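Local coordinates for putative D-arabinose 5-phosphate isomerase (Klebsiella pneumoniae subsp. pneumoniae, PDB 3K2V) that probably interconverts D-arabinose 5-phosphate and D-ribulose 5-phosphate, and through its paired CBS domains binds a CMP-Kdo-type nucleotide sugar, of a kind made downstream of that reaction, at the CMK site. Residues are numbered along the deposited sequence; one frame, centred on the assembly and turned at random. Chains: chain A/B, putative D-arabinose 5-phosphate isomerase.

The CMK site. Residues chain A 76, 78, 80-81, 83-84, 102, 105-106, 125-126, 128-130; chain B 60-62, 79, 142, 144. With CMK (cytidine 5'-monophosphate 3-deoxy-beta-D-gulo-oct-2-ulo-pyranosonic acid), chain C.
A:His125 buries more of its own surface against CMK than any other residue of the site, its CB lying alongside the exocyclic C8 of the sugar acid while ND1 makes only a weak, bent bond to the terminal hydroxyl O8. Next to it A:Ile126 runs under the cytosine. Its CG2 touches C6C of CMK at 3.6 Å, and the extended outer chain (chi2 178°) carries CD1 beneath C4C and C5C. A:Ile76 closes the opposite face with CD1, so the base lies between A:Ile76 on one face and A:Ile126, with CD1 of A:Ile106, on the other. Its edge is read by backbone: A:Ile106 N donates to CMK N3C at 3.0 Å, and the amino group N4C gives its hydrogens to the carbonyls of A:Ile106 and A:Cys128, each on an in-plane lone pair, a pattern that fits cytosine.

A:Asp81 meets the ribose at its diol edge and takes both hydroxyls on syn lone pairs, OD1 from CMK O3' at 2.7 Å and OD2 from O2'. A:Thr78 N and A:Arg84 NH2 reach the same carboxylate from above its plane, fixing its rotation. Bent at chi3 (-79°), A:Arg84 turns its guanidinium end-on to the ligand: NH2 meets the phosphate oxygen O1A of CMK at 2.9 Å and NH1 the sugar-acid carboxylate oxygen O1Y, both in plane, with the carbonyl of A:Gly80 over one face. A:Thr78 OG1 also donates to O1A.

Chain B of the deposited pair completes this nucleotide-sugar pocket between CBS domains, which suggests, without proving, a functional dimer. A:Arg83 shares O1Y through NH1 and grips B:Asp79 side-on, NE to OD1 and NH1 to OD2, the two planes 26° apart; this would temper the acid's charge. B:Asp79 OD2 in turn accepts from the sugar hydroxyl O4 of CMK at 2.8 Å. B:His142 points NE2 towards O5, its ring held from behind by B:His144 N on ND1. Water 2 links B:His144 NE2 to the sugar, its O standing 2.7 Å from the ring oxygen O6 of CMK.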
loop_
_atom_site.group_PDB
_atom_site.type_symbol
_atom_site.label_atom_id
_atom_site.label_comp_id
_atom_site.label_asym_id
_atom_site.label_seq_id
_atom_site.Cartn_x
_atom_site.Cartn_y
_atom_site.Cartn_z
ATOM N N ILE A 76 9.902 4.153 -10.763
ATOM C CA ILE A 76 8.767 3.408 -10.253
ATOM C C ILE A 76 7.629 4.369 -9.951
ATOM O O ILE A 76 7.837 5.585 -9.833
ATOM C CB ILE A 76 9.099 2.581 -8.965
ATOM C CG1 ILE A 76 9.226 3.474 -7.724
ATOM C CG2 ILE A 76 10.335 1.729 -9.164
ATOM C CD1 ILE A 76 10.592 3.949 -7.486
ATOM N N THR A 78 3.978 4.176 -7.451
ATOM C CA THR A 78 3.111 3.456 -6.522
ATOM C C THR A 78 1.746 4.142 -6.377
ATOM O O THR A 78 1.571 5.297 -6.792
ATOM C CB THR A 78 3.741 3.412 -5.109
ATOM O OG1 THR A 78 3.744 4.730 -4.542
ATOM C CG2 THR A 78 5.175 2.854 -5.134
ATOM N N GLY A 80 0.631 5.251 -3.603
ATOM C CA GLY A 80 0.956 6.427 -2.801
ATOM C C GLY A 80 1.420 7.625 -3.645
ATOM O O GLY A 80 1.087 8.770 -3.343
ATOM N N ASP A 81 2.225 7.354 -4.659
ATOM C CA ASP A 81 2.676 8.391 -5.581
ATOM C C ASP A 81 1.503 9.082 -6.296
ATOM O O ASP A 81 1.542 10.293 -6.514
ATOM C CB ASP A 81 3.651 7.825 -6.607
ATOM C CG ASP A 81 4.979 7.406 -5.991
ATOM O OD1 ASP A 81 5.425 8.042 -5.010
ATOM O OD2 ASP A 81 5.575 6.444 -6.500
ATOM N N ARG A 83 -1.554 9.503 -5.095
ATOM C CA ARG A 83 -2.103 10.436 -4.121
ATOM C C ARG A 83 -1.284 11.712 -4.040
ATOM O O ARG A 83 -1.826 12.811 -4.056
ATOM C CB ARG A 83 -2.239 9.761 -2.733
ATOM C CG ARG A 83 -2.461 10.751 -1.596
ATOM C CD ARG A 83 -2.687 10.093 -0.278
ATOM N NE ARG A 83 -1.808 8.993 -0.072
ATOM C CZ ARG A 83 -0.560 9.087 0.348
ATOM N NH1 ARG A 83 0.108 7.993 0.500
ATOM N NH2 ARG A 83 0.002 10.276 0.637
ATOM N N ARG A 84 0.034 11.571 -3.998
ATOM C CA ARG A 84 0.889 12.730 -3.884
ATOM C C ARG A 84 0.825 13.601 -5.138
ATOM O O ARG A 84 0.689 14.810 -5.008
ATOM C CB ARG A 84 2.332 12.354 -3.574
ATOM C CG ARG A 84 2.518 11.932 -2.114
ATOM C CD ARG A 84 3.994 11.677 -1.790
ATOM N NE ARG A 84 4.348 10.373 -2.287
ATOM C CZ ARG A 84 4.090 9.216 -1.675
ATOM N NH1 ARG A 84 3.501 9.201 -0.489
ATOM N NH2 ARG A 84 4.423 8.065 -2.257
ATOM N N THR A 102 8.634 8.270 -9.693
ATOM C CA THR A 102 9.813 8.402 -8.829
ATOM C C THR A 102 10.995 7.876 -9.620
ATOM O O THR A 102 10.937 6.782 -10.155
ATOM C CB THR A 102 9.638 7.561 -7.534
ATOM O OG1 THR A 102 8.568 8.107 -6.767
ATOM C CG2 THR A 102 10.901 7.490 -6.664
ATOM N N GLY A 105 14.603 3.740 -7.826
ATOM C CA GLY A 105 13.773 2.786 -7.121
ATOM C C GLY A 105 14.638 1.965 -6.187
ATOM O O GLY A 105 15.792 1.643 -6.510
ATOM N N ILE A 106 14.079 1.636 -5.028
ATOM C CA ILE A 106 14.760 0.865 -4.001
ATOM C C ILE A 106 14.813 -0.600 -4.462
ATOM O O ILE A 106 13.815 -1.174 -4.865
ATOM C CB ILE A 106 14.050 1.007 -2.647
ATOM C CG1 ILE A 106 14.106 2.484 -2.172
ATOM C CG2 ILE A 106 14.703 0.125 -1.598
ATOM C CD1 ILE A 106 13.040 2.843 -1.105
ATOM N N HIS A 125 9.655 2.147 4.900
ATOM C CA HIS A 125 8.191 2.304 4.837
ATOM C C HIS A 125 7.611 2.132 3.440
ATOM O O HIS A 125 6.821 2.947 2.965
ATOM C CB HIS A 125 7.756 3.627 5.476
ATOM C CG HIS A 125 8.262 3.780 6.873
ATOM N ND1 HIS A 125 7.484 3.519 7.984
ATOM C CD2 HIS A 125 9.498 4.087 7.337
ATOM C CE1 HIS A 125 8.211 3.700 9.074
ATOM N NE2 HIS A 125 9.439 4.036 8.708
ATOM N N ILE A 126 7.983 1.025 2.816
ATOM C CA ILE A 126 7.463 0.629 1.511
ATOM C C ILE A 126 6.932 -0.790 1.643
ATOM O O ILE A 126 7.292 -1.483 2.583
ATOM C CB ILE A 126 8.567 0.712 0.429
ATOM C CG1 ILE A 126 9.761 -0.204 0.773
ATOM C CG2 ILE A 126 9.018 2.178 0.264
ATOM C CD1 ILE A 126 10.932 -0.239 -0.312
ATOM N N CYS A 128 6.764 -2.961 -1.274
ATOM C CA CYS A 128 7.171 -3.753 -2.455
ATOM C C CYS A 128 8.551 -3.276 -2.909
ATOM O O CYS A 128 8.758 -2.064 -3.039
ATOM C CB CYS A 128 6.108 -3.619 -3.582
ATOM S SG CYS A 128 6.185 -4.877 -4.931
ATOM N N VAL A 129 9.490 -4.214 -3.148
ATOM C CA VAL A 129 10.880 -3.896 -3.457
ATOM C C VAL A 129 11.269 -4.537 -4.802
ATOM O O VAL A 129 10.808 -5.640 -5.147
ATOM C CB VAL A 129 11.815 -4.323 -2.286
ATOM C CG1 VAL A 129 11.769 -5.830 -2.080
ATOM C CG2 VAL A 129 13.265 -3.891 -2.502
ATOM N N LEU A 130 12.071 -3.812 -5.576
ATOM C CA LEU A 130 12.526 -4.321 -6.863
ATOM C C LEU A 130 13.675 -5.284 -6.600
ATOM O O LEU A 130 14.471 -5.076 -5.668
ATOM C CB LEU A 130 13.022 -3.183 -7.752
ATOM C CG LEU A 130 12.017 -2.046 -7.994
ATOM C CD1 LEU A 130 12.728 -0.946 -8.761
ATOM C CD2 LEU A 130 10.803 -2.576 -8.743
ATOM N N ASN B 60 -0.159 9.389 7.357
ATOM C CA ASN B 60 0.919 8.523 6.892
ATOM C C ASN B 60 0.672 7.009 6.929
ATOM O O ASN B 60 1.619 6.225 7.051
ATOM C CB ASN B 60 2.191 8.857 7.694
ATOM C CG ASN B 60 3.455 8.540 6.934
ATOM O OD1 ASN B 60 3.538 8.763 5.720
ATOM N ND2 ASN B 60 4.449 8.014 7.640
ATOM N N LEU B 61 -0.578 6.583 6.787
ATOM C CA LEU B 61 -0.915 5.168 6.852
ATOM C C LEU B 61 -1.543 4.647 5.541
ATOM O O LEU B 61 -1.960 3.494 5.481
ATOM C CB LEU B 61 -1.891 4.941 8.006
ATOM C CG LEU B 61 -1.326 5.222 9.402
ATOM C CD1 LEU B 61 -2.410 5.321 10.492
ATOM C CD2 LEU B 61 -0.298 4.172 9.759
ATOM N N GLY B 62 -1.638 5.505 4.517
ATOM C CA GLY B 62 -2.166 5.069 3.229
ATOM C C GLY B 62 -3.677 4.907 3.139
ATOM O O GLY B 62 -4.181 4.402 2.139
ATOM N N ASP B 79 -5.331 4.472 -0.727
ATOM C CA ASP B 79 -4.585 4.842 -1.942
ATOM C C ASP B 79 -4.976 3.953 -3.128
ATOM O O ASP B 79 -5.120 4.436 -4.263
ATOM C CB ASP B 79 -3.075 4.770 -1.711
ATOM C CG ASP B 79 -2.555 5.847 -0.749
ATOM O OD1 ASP B 79 -3.253 6.880 -0.523
ATOM O OD2 ASP B 79 -1.427 5.669 -0.213
ATOM N N HIS B 142 -1.181 -0.781 10.927
ATOM C CA HIS B 142 -0.546 -0.989 9.627
ATOM C C HIS B 142 0.305 -2.247 9.693
ATOM O O HIS B 142 0.841 -2.595 10.759
ATOM C CB HIS B 142 0.318 0.227 9.264
ATOM C CG HIS B 142 0.653 0.299 7.804
ATOM N ND1 HIS B 142 1.689 -0.419 7.242
ATOM C CD2 HIS B 142 0.061 0.967 6.785
ATOM C CE1 HIS B 142 1.732 -0.176 5.940
ATOM N NE2 HIS B 142 0.760 0.664 5.640
ATOM N N HIS B 144 3.219 -2.512 8.793
ATOM C CA HIS B 144 4.511 -2.040 9.329
ATOM C C HIS B 144 4.583 -2.084 10.863
ATOM O O HIS B 144 5.647 -2.374 11.422
ATOM C CB HIS B 144 4.836 -0.608 8.869
ATOM C CG HIS B 144 5.175 -0.496 7.411
ATOM N ND1 HIS B 144 6.045 -1.358 6.784
ATOM C CD2 HIS B 144 4.762 0.379 6.461
ATOM C CE1 HIS B 144 6.153 -1.025 5.511
ATOM N NE2 HIS B 144 5.380 0.024 5.286
HETATM N N1C CMK C . 9.549 3.551 -3.655
HETATM C C2C CMK C . 10.827 3.316 -4.185
HETATM N N3C CMK C . 11.200 1.990 -4.405
HETATM C C4C CMK C . 10.399 0.907 -4.075
HETATM C C5C CMK C . 9.120 1.141 -3.543
HETATM C C6C CMK C . 8.709 2.469 -3.330
HETATM O O2C CMK C . 11.601 4.236 -4.497
HETATM N N4C CMK C . 10.891 -0.325 -4.333
HETATM C "C1'" CMK C . 9.128 4.981 -3.428
HETATM C "C2'" CMK C . 7.724 5.273 -3.973
HETATM O "O2'" CMK C . 7.845 5.646 -5.354
HETATM C "C3'" CMK C . 7.283 6.436 -3.085
HETATM C "C4'" CMK C . 7.999 6.155 -1.748
HETATM O "O4'" CMK C . 9.066 5.151 -2.017
HETATM O "O3'" CMK C . 7.753 7.657 -3.629
HETATM C "C5'" CMK C . 7.106 5.483 -0.716
HETATM O "O5'" CMK C . 6.453 4.301 -1.251
HETATM P PA CMK C . 4.830 4.173 -0.985
HETATM O O1A CMK C . 4.138 5.244 -1.753
HETATM O O2A CMK C . 4.357 2.810 -1.380
HETATM O O6 CMK C . 3.733 4.309 2.759
HETATM C C2 CMK C . 3.557 4.809 1.411
HETATM O O2 CMK C . 4.716 4.381 0.634
HETATM C C3 CMK C . 2.236 4.241 0.862
HETATM C C4 CMK C . 1.053 4.377 1.844
HETATM O O4 CMK C . -0.121 3.699 1.305
HETATM C C5 CMK C . 1.394 3.854 3.223
HETATM C C6 CMK C . 2.644 4.596 3.678
HETATM C C7 CMK C . 3.142 4.132 5.039
HETATM C C1 CMK C . 3.628 6.347 1.352
HETATM O O1X CMK C . 4.750 6.842 1.600
HETATM O O1Y CMK C . 2.616 6.998 1.022
HETATM O O5 CMK C . 1.636 2.427 3.207
HETATM C C8 CMK C . 4.291 5.022 5.538
HETATM O O8 CMK C . 4.869 4.389 6.677
HETATM O O7 CMK C . 2.081 4.203 5.971
HETATM O O HOH W 1 1.840 2.842 -2.379
HETATM O O HOH W 2 4.226 1.628 3.025
HETATM O O HOH W 3 6.700 5.567 2.745
#